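Local coordinates for protein nucleoside-diphosphate-sugar epimerase (PDB 2X4G) that probably acts as an NAD(P)-dependent short-chain dehydrogenase/reductase-type enzyme that epimerises nucleotide-linked sugars, although its substrate and exact reaction are not established, at residues E72-F83 with A112-Y123; Y209-I217 with L241-T252. All blocks are in the same frame, centred on the assembly; numbering follows the deposited sequence.

Contact 1. Residues E72-F83 with A112-Y123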
# COMPACT_ATOMS: atom_id res chain seq x y z
N GLU A 72 4.68 -35.55 10.83
CA GLU A 72 4.24 -36.80 11.44
C GLU A 72 5.27 -37.33 12.39
O GLU A 72 4.95 -37.81 13.47
CB GLU A 72 4.05 -37.87 10.38
CG GLU A 72 2.67 -38.01 9.80
CD GLU A 72 2.52 -39.33 9.05
OE1 GLU A 72 2.55 -40.39 9.72
OE2 GLU A 72 2.38 -39.32 7.80
N ARG A 73 6.51 -37.31 11.95
CA ARG A 73 7.60 -37.82 12.75
C ARG A 73 7.84 -36.88 13.94
O ARG A 73 7.98 -37.34 15.07
CB ARG A 73 8.87 -37.97 11.89
CG ARG A 73 10.09 -38.58 12.62
CD ARG A 73 11.40 -38.06 12.02
NE ARG A 73 11.58 -38.54 10.65
CZ ARG A 73 12.42 -38.03 9.74
NH1 ARG A 73 13.18 -36.96 10.02
NH2 ARG A 73 12.49 -38.59 8.53
N ALA A 74 7.84 -35.57 13.70
CA ALA A 74 8.01 -34.62 14.79
C ALA A 74 6.85 -34.61 15.78
O ALA A 74 7.02 -34.21 16.93
CB ALA A 74 8.24 -33.22 14.23
N LEU A 75 5.67 -35.05 15.35
CA LEU A 75 4.50 -35.11 16.22
C LEU A 75 4.30 -36.48 16.92
O LEU A 75 3.28 -36.70 17.58
CB LEU A 75 3.24 -34.77 15.42
CG LEU A 75 3.18 -33.36 14.84
CD1 LEU A 75 2.04 -33.30 13.86
CD2 LEU A 75 3.02 -32.28 15.92
N ARG A 76 5.27 -37.38 16.79
CA ARG A 76 5.19 -38.68 17.45
C ARG A 76 5.28 -38.52 18.98
O ARG A 76 6.04 -37.68 19.49
CB ARG A 76 6.32 -39.60 16.95
CG ARG A 76 7.70 -39.29 17.55
CD ARG A 76 8.86 -39.94 16.78
NE ARG A 76 10.16 -39.60 17.35
CZ ARG A 76 10.90 -38.53 17.04
NH1 ARG A 76 10.50 -37.64 16.13
NH2 ARG A 76 12.06 -38.34 17.63
N GLY A 77 4.49 -39.32 19.70
CA GLY A 77 4.67 -39.54 21.13
C GLY A 77 4.52 -38.31 21.99
O GLY A 77 5.26 -38.14 22.97
N LEU A 78 3.57 -37.46 21.61
CA LEU A 78 3.27 -36.25 22.34
C LEU A 78 1.97 -36.42 23.09
O LEU A 78 1.07 -37.14 22.62
CB LEU A 78 3.09 -35.09 21.38
CG LEU A 78 4.29 -34.61 20.56
CD1 LEU A 78 3.79 -33.48 19.67
CD2 LEU A 78 5.46 -34.16 21.42
N ASP A 79 1.86 -35.75 24.23
CA ASP A 79 0.56 -35.61 24.88
C ASP A 79 -0.20 -34.34 24.43
O ASP A 79 -1.35 -34.17 24.75
CB ASP A 79 0.71 -35.60 26.39
CG ASP A 79 1.30 -36.88 26.93
OD1 ASP A 79 0.51 -37.76 27.31
OD2 ASP A 79 2.54 -37.01 26.98
N GLY A 80 0.45 -33.46 23.68
CA GLY A 80 -0.25 -32.29 23.11
C GLY A 80 0.65 -31.37 22.28
O GLY A 80 1.87 -31.52 22.30
N VAL A 81 0.05 -30.42 21.56
CA VAL A 81 0.80 -29.51 20.69
C VAL A 81 0.15 -28.12 20.57
O VAL A 81 -1.04 -27.99 20.32
CB VAL A 81 0.98 -30.13 19.28
CG1 VAL A 81 -0.37 -30.30 18.57
CG2 VAL A 81 1.95 -29.30 18.45
N ILE A 82 0.96 -27.09 20.74
CA ILE A 82 0.51 -25.73 20.49
C ILE A 82 0.98 -25.27 19.11
O ILE A 82 2.15 -25.43 18.79
CB ILE A 82 1.04 -24.75 21.56
CG1 ILE A 82 0.46 -25.12 22.92
CG2 ILE A 82 0.66 -23.32 21.20
CD1 ILE A 82 1.05 -24.35 24.09
N PHE A 83 0.08 -24.71 18.31
CA PHE A 83 0.41 -24.18 16.99
C PHE A 83 0.35 -22.64 16.97
O PHE A 83 -0.74 -22.08 17.03
CB PHE A 83 -0.53 -24.75 15.94
CG PHE A 83 -0.21 -24.34 14.54
CD1 PHE A 83 0.61 -25.12 13.75
CD2 PHE A 83 -0.71 -23.16 14.02
CE1 PHE A 83 0.92 -24.73 12.45
CE2 PHE A 83 -0.42 -22.76 12.72
CZ PHE A 83 0.40 -23.55 11.94
N ALA A 112 -1.05 -34.00 9.53
CA ALA A 112 -0.04 -34.75 10.30
C ALA A 112 -0.48 -35.10 11.71
O ALA A 112 -0.07 -36.12 12.24
CB ALA A 112 1.28 -34.02 10.33
N CYS A 113 -1.32 -34.25 12.32
CA CYS A 113 -1.84 -34.50 13.65
C CYS A 113 -2.74 -35.72 13.67
O CYS A 113 -2.75 -36.47 14.65
CB CYS A 113 -2.65 -33.30 14.17
SG CYS A 113 -1.71 -31.86 14.75
N LEU A 114 -3.51 -35.91 12.61
CA LEU A 114 -4.35 -37.09 12.47
C LEU A 114 -3.51 -38.37 12.37
O LEU A 114 -3.79 -39.33 13.06
CB LEU A 114 -5.25 -36.96 11.23
CG LEU A 114 -6.36 -37.98 10.98
CD1 LEU A 114 -7.20 -38.29 12.25
CD2 LEU A 114 -7.25 -37.44 9.88
N GLN A 115 -2.48 -38.37 11.52
CA GLN A 115 -1.60 -39.54 11.39
C GLN A 115 -0.74 -39.84 12.62
O GLN A 115 -0.49 -41.00 12.93
CB GLN A 115 -0.65 -39.39 10.19
CG GLN A 115 -1.29 -39.37 8.81
CD GLN A 115 -2.10 -40.63 8.52
OE1 GLN A 115 -3.32 -40.55 8.37
NE2 GLN A 115 -1.43 -41.79 8.46
N ALA A 116 -0.24 -38.80 13.29
CA ALA A 116 0.59 -38.98 14.49
C ALA A 116 -0.24 -39.38 15.70
O ALA A 116 0.30 -39.83 16.71
CB ALA A 116 1.37 -37.73 14.79
N ARG A 117 -1.56 -39.19 15.58
CA ARG A 117 -2.54 -39.50 16.63
C ARG A 117 -2.33 -38.64 17.87
O ARG A 117 -2.46 -39.12 18.98
CB ARG A 117 -2.56 -41.01 16.95
CG ARG A 117 -3.83 -41.71 16.48
CD ARG A 117 -3.73 -43.26 16.46
NE ARG A 117 -5.04 -43.90 16.71
CZ ARG A 117 -5.31 -45.21 16.59
NH1 ARG A 117 -4.37 -46.07 16.19
NH2 ARG A 117 -6.54 -45.67 16.85
N VAL A 118 -2.05 -37.36 17.67
CA VAL A 118 -1.89 -36.41 18.80
C VAL A 118 -3.24 -36.27 19.50
O VAL A 118 -4.24 -36.02 18.83
CB VAL A 118 -1.46 -35.00 18.35
CG1 VAL A 118 -1.27 -34.13 19.58
CG2 VAL A 118 -0.19 -35.03 17.51
N PRO A 119 -3.26 -36.40 20.84
CA PRO A 119 -4.54 -36.42 21.55
C PRO A 119 -5.15 -35.06 21.81
O PRO A 119 -6.33 -34.99 22.09
CB PRO A 119 -4.21 -37.09 22.89
CG PRO A 119 -2.73 -37.11 23.01
CD PRO A 119 -2.13 -36.48 21.78
N ARG A 120 -4.36 -34.00 21.68
CA ARG A 120 -4.68 -32.70 22.25
C ARG A 120 -3.99 -31.61 21.41
O ARG A 120 -2.76 -31.57 21.35
CB ARG A 120 -4.13 -32.74 23.68
CG ARG A 120 -4.84 -31.95 24.72
CD ARG A 120 -6.26 -32.41 25.07
NE ARG A 120 -6.93 -31.25 25.65
CZ ARG A 120 -8.23 -31.10 25.81
NH1 ARG A 120 -9.08 -32.08 25.49
NH2 ARG A 120 -8.68 -29.96 26.33
N ILE A 121 -4.76 -30.77 20.72
CA ILE A 121 -4.21 -29.76 19.80
C ILE A 121 -4.82 -28.39 20.10
O ILE A 121 -6.03 -28.24 20.12
CB ILE A 121 -4.52 -30.10 18.30
CG1 ILE A 121 -3.93 -31.46 17.89
CG2 ILE A 121 -3.96 -29.06 17.37
CD1 ILE A 121 -4.86 -32.27 16.97
N LEU A 122 -3.98 -27.38 20.33
CA LEU A 122 -4.46 -26.01 20.52
C LEU A 122 -3.93 -25.17 19.38
O LEU A 122 -2.72 -25.15 19.12
CB LEU A 122 -4.02 -25.40 21.86
CG LEU A 122 -4.42 -23.94 22.09
CD1 LEU A 122 -5.86 -23.84 22.54
CD2 LEU A 122 -3.54 -23.31 23.11
N TYR A 123 -4.85 -24.48 18.71
CA TYR A 123 -4.52 -23.63 17.60
C TYR A 123 -4.66 -22.20 18.08
O TYR A 123 -5.64 -21.85 18.74
CB TYR A 123 -5.47 -23.90 16.42
CG TYR A 123 -5.40 -22.80 15.42
CD1 TYR A 123 -6.32 -21.77 15.45
CD2 TYR A 123 -4.38 -22.73 14.50
CE1 TYR A 123 -6.25 -20.71 14.56
CE2 TYR A 123 -4.29 -21.68 13.61
CZ TYR A 123 -5.23 -20.67 13.65
OH TYR A 123 -5.16 -19.62 12.78
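Val81 and Ile121 sit next to each other on neighbouring parallel strands, their side chains side by side and pointing the same way, with Val81 CG1 3.8 Å from Ile121 CG1. Three backbone bonds fix this pairing: Val81 N to Arg120 O, Leu122 N to Val81 O, and Phe83 N to Leu122 O at 2.9 Å. The axes of 80-83 and 121-123 run 5.0 Å apart and only 9° from parallel. On the face that carries Val81, Phe83 and Tyr123 follow two residues further on; with CG opposite the backbone N in both (chi1 -176° in Phe83), the rings meet rim to rim, Phe83 CD2 3.7 Å from Tyr123 CD2, neither lying over the other. Phe109 of helix 98-116 reaches Val81, Phe83 and Ile121 on this face, whereas Leu122 on the reverse face packs against helix 219-232. Two adjacent parallel strands, each entered from a helix and sandwiched between helices, are the layered alpha/beta/alpha build of a Rossmann fold, in keeping with the NAD-dependent epimerase family. The helix 98-116 ends before its strand in a Schellman motif, where Arg117 has positive phi and Val118 N bonds to Cys113 O. Beside that turn the buried Leu75 packs between the two helix ends: its CB is 3.6 Å from Ala116 CB, and its CD1 touches Ala112 CB. Toward solvent the chemistry changes, for there the extended, partly exposed Glu72 crosses the bent, exposed Gln115. The carboxylate lies against aliphatic carbon, Glu72 CD 3.4 Å from Gln115 CB, and the carboxylate and amide planes stand 76° apart. On the other side, the guanidinium of Arg120 leaves the pair of strands and bonds to Gly233 O and Leu230 O.

Contact 2. Residues Y209-I217 with L241-T252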
# COMPACT_ATOMS: atom_id res chain seq x y z
N TYR A 209 -2.01 8.64 16.87
CA TYR A 209 -2.75 7.37 16.96
C TYR A 209 -4.18 7.61 16.49
O TYR A 209 -4.63 8.76 16.44
CB TYR A 209 -2.81 6.88 18.41
CG TYR A 209 -3.70 7.73 19.29
CD1 TYR A 209 -3.21 8.89 19.89
CD2 TYR A 209 -5.03 7.41 19.50
CE1 TYR A 209 -4.03 9.69 20.69
CE2 TYR A 209 -5.87 8.21 20.30
CZ TYR A 209 -5.35 9.35 20.89
OH TYR A 209 -6.15 10.18 21.68
N VAL A 210 -4.90 6.53 16.19
CA VAL A 210 -6.31 6.60 15.83
C VAL A 210 -7.19 5.96 16.92
O VAL A 210 -6.91 4.86 17.38
CB VAL A 210 -6.57 5.88 14.48
CG1 VAL A 210 -8.05 5.54 14.32
CG2 VAL A 210 -6.11 6.76 13.34
N ALA A 211 -8.27 6.65 17.29
CA ALA A 211 -9.17 6.18 18.36
C ALA A 211 -9.58 4.73 18.14
O ALA A 211 -9.82 4.30 17.00
CB ALA A 211 -10.41 7.09 18.47
N GLY A 212 -9.67 3.97 19.23
CA GLY A 212 -10.01 2.56 19.13
C GLY A 212 -9.94 1.80 20.45
O GLY A 212 -9.22 2.19 21.38
N GLN A 213 -10.69 0.72 20.52
CA GLN A 213 -10.75 -0.09 21.72
C GLN A 213 -9.90 -1.31 21.47
O GLN A 213 -9.91 -1.84 20.37
CB GLN A 213 -12.20 -0.52 21.99
CG GLN A 213 -13.21 0.61 21.91
CD GLN A 213 -14.53 0.20 22.51
OE1 GLN A 213 -15.02 0.82 23.47
NE2 GLN A 213 -15.12 -0.88 21.97
N ARG A 214 -9.19 -1.78 22.49
CA ARG A 214 -8.29 -2.91 22.33
C ARG A 214 -8.07 -3.64 23.64
O ARG A 214 -8.07 -3.02 24.69
CB ARG A 214 -6.94 -2.40 21.83
CG ARG A 214 -6.05 -3.50 21.31
CD ARG A 214 -4.84 -2.95 20.59
NE ARG A 214 -5.20 -2.33 19.33
CZ ARG A 214 -5.48 -3.00 18.21
NH1 ARG A 214 -5.45 -4.33 18.18
NH2 ARG A 214 -5.80 -2.32 17.11
N ASN A 215 -7.89 -4.95 23.56
CA ASN A 215 -7.45 -5.75 24.71
C ASN A 215 -6.00 -6.15 24.56
O ASN A 215 -5.61 -6.77 23.56
CB ASN A 215 -8.29 -7.00 24.92
CG ASN A 215 -7.98 -7.70 26.25
OD1 ASN A 215 -7.18 -8.63 26.30
ND2 ASN A 215 -8.61 -7.24 27.33
N VAL A 216 -5.22 -5.79 25.58
CA VAL A 216 -3.79 -6.05 25.64
C VAL A 216 -3.53 -7.11 26.70
O VAL A 216 -4.19 -7.11 27.74
CB VAL A 216 -3.06 -4.76 25.99
CG1 VAL A 216 -1.63 -5.03 26.47
CG2 VAL A 216 -3.03 -3.87 24.79
N ILE A 217 -2.60 -8.02 26.45
CA ILE A 217 -2.27 -9.10 27.39
C ILE A 217 -0.77 -9.30 27.51
O ILE A 217 -0.02 -9.17 26.54
CB ILE A 217 -2.94 -10.46 27.04
CG1 ILE A 217 -2.81 -11.43 28.23
CG2 ILE A 217 -2.35 -11.05 25.77
CD1 ILE A 217 -3.04 -12.85 27.94
N LEU A 241 -8.14 -15.11 25.86
CA LEU A 241 -7.12 -14.98 26.87
C LEU A 241 -6.82 -13.50 26.92
O LEU A 241 -6.16 -12.98 26.04
CB LEU A 241 -5.90 -15.84 26.50
CG LEU A 241 -6.19 -17.34 26.27
CD1 LEU A 241 -4.96 -18.08 25.79
CD2 LEU A 241 -6.75 -18.02 27.53
N THR A 242 -7.33 -12.82 27.95
CA THR A 242 -7.42 -11.36 27.97
C THR A 242 -6.65 -10.78 29.11
O THR A 242 -6.38 -11.47 30.09
CB THR A 242 -8.88 -10.91 28.14
OG1 THR A 242 -9.36 -11.34 29.41
CG2 THR A 242 -9.76 -11.51 27.09
N GLY A 243 -6.33 -9.50 28.99
CA GLY A 243 -5.49 -8.78 29.95
C GLY A 243 -6.21 -7.55 30.41
O GLY A 243 -6.95 -7.60 31.39
N HIS A 244 -6.01 -6.44 29.70
CA HIS A 244 -6.66 -5.16 30.03
C HIS A 244 -7.39 -4.61 28.82
O HIS A 244 -6.82 -4.57 27.72
CB HIS A 244 -5.63 -4.13 30.49
CG HIS A 244 -4.84 -4.58 31.68
ND1 HIS A 244 -3.50 -4.93 31.58
CD2 HIS A 244 -5.19 -4.78 32.97
CE1 HIS A 244 -3.07 -5.31 32.77
NE2 HIS A 244 -4.08 -5.23 33.63
N ASN A 245 -8.65 -4.22 29.01
CA ASN A 245 -9.37 -3.46 28.00
C ASN A 245 -8.95 -2.01 28.08
O ASN A 245 -8.90 -1.43 29.14
CB ASN A 245 -10.86 -3.60 28.18
CG ASN A 245 -11.34 -4.99 27.88
OD1 ASN A 245 -10.96 -5.59 26.89
ND2 ASN A 245 -12.16 -5.49 28.73
N LEU A 246 -8.63 -1.43 26.94
CA LEU A 246 -7.82 -0.24 26.90
C LEU A 246 -8.20 0.63 25.72
O LEU A 246 -8.29 0.14 24.60
CB LEU A 246 -6.37 -0.68 26.71
CG LEU A 246 -5.30 -0.08 27.59
CD1 LEU A 246 -5.77 -0.02 29.03
CD2 LEU A 246 -4.09 -0.94 27.47
N GLU A 247 -8.40 1.92 25.95
CA GLU A 247 -8.46 2.85 24.84
C GLU A 247 -7.04 3.02 24.25
O GLU A 247 -6.04 2.99 24.98
CB GLU A 247 -9.02 4.21 25.31
CG GLU A 247 -10.52 4.21 25.69
CD GLU A 247 -11.44 4.18 24.49
OE1 GLU A 247 -10.92 4.14 23.36
OE2 GLU A 247 -12.68 4.21 24.65
N MET A 248 -6.95 3.17 22.94
CA MET A 248 -5.67 3.42 22.29
C MET A 248 -5.05 4.72 22.74
O MET A 248 -3.83 4.85 22.72
CB MET A 248 -5.82 3.44 20.76
CG MET A 248 -5.76 2.08 20.11
SD MET A 248 -4.06 1.42 20.07
CE MET A 248 -4.13 0.40 21.53
N ALA A 249 -5.87 5.70 23.12
CA ALA A 249 -5.38 6.93 23.73
C ALA A 249 -4.55 6.62 24.98
O ALA A 249 -3.48 7.18 25.17
CB ALA A 249 -6.54 7.82 24.10
N ASP A 250 -5.04 5.72 25.82
CA ASP A 250 -4.43 5.44 27.11
C ASP A 250 -3.21 4.49 26.99
O ASP A 250 -2.21 4.68 27.67
CB ASP A 250 -5.49 4.88 28.08
CG ASP A 250 -6.62 5.91 28.40
OD1 ASP A 250 -6.32 7.10 28.64
OD2 ASP A 250 -7.81 5.53 28.42
N LEU A 251 -3.29 3.51 26.10
CA LEU A 251 -2.13 2.67 25.80
C LEU A 251 -0.99 3.49 25.19
O LEU A 251 0.19 3.33 25.53
CB LEU A 251 -2.51 1.56 24.82
CG LEU A 251 -1.36 0.67 24.36
CD1 LEU A 251 -0.79 -0.03 25.56
CD2 LEU A 251 -1.82 -0.30 23.27
N THR A 252 -1.34 4.34 24.24
CA THR A 252 -0.43 5.29 23.67
C THR A 252 0.19 6.13 24.76
O THR A 252 1.39 6.37 24.76
CB THR A 252 -1.21 6.20 22.71
OG1 THR A 252 -1.07 5.65 21.40
CG2 THR A 252 -0.74 7.66 22.74
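With CG opposite the backbone N (chi1 -170°) and the amide turned across the chain, Asn215 presents both ends of its amide to the 241-252 segment. Asn215 OD1 accepts from Gly243 N at 3.0 Å, using an in-plane lone pair. Asn215 ND2 donates to Asn245 OD1 at 2.9 Å, but comes down on that carbonyl from well above its plane, and the two amide planes are 66° apart. Asn245 OD1 also accepts from Leu306 N. Around this side-chain pair the strands form an antiparallel ladder. Arg214 with Leu246 and Val216 with His244 are hydrogen-bonded pairs, and His244 N reaches Val216 O at 2.8 Å; Gln213 with Glu247 and Asn215 with Asn245 are non-hydrogen-bonded pairs. The strand axes depart from antiparallel, at 139°. Past the ladder, Met248 N continues the series to Gly212 O at 2.9 Å, just after Glu247, the N-cap of helix 248-259. Apolar groups occupy the opposite face from Asn215: Val216 CG2 lies 4.1 Å from Leu246 CD2, with Leu251 nearby, and Leu323 of helix 323-336 covers Val216 and Leu246. On the same face, Arg214 NH1 is held by Tyr128 OH. At the far end the Tyr209 ring, swung between backbone N and carbonyl carbon, takes Ala249 CA over one face, 4.1 Å from its centroid, a CH-pi contact that seats the first helical turn against strand 208-210. The N-H of Gly243 at Asn215 OD1 is consistent with the modelled orientation of the Asn215 amide, which, bonded at both ends, ties strand 213-218 to the break in strand 238-247 at Gly243.

Overall arrangement
Both contacts reach the same mixed sheet, but on opposite sides of the chain's centre, with centres 34 Å apart and nearest atoms about 6 Å apart without touching. Contact 1 is mostly buried and joins parallel strands 80-83 and 121-124 through backbone bonds and apolar packing, its polar side chains lying toward the outside. Contact 2 is only partly buried; it pairs strand 213-218 antiparallel with 238-247, adds side-chain amide bonds, and lies partly against the second subunit through Val210. Strand 176-185 connects the two within the sheet, pairing with 121-124 of contact 1 and with both 213-218 and 238-247, the strands of contact 2.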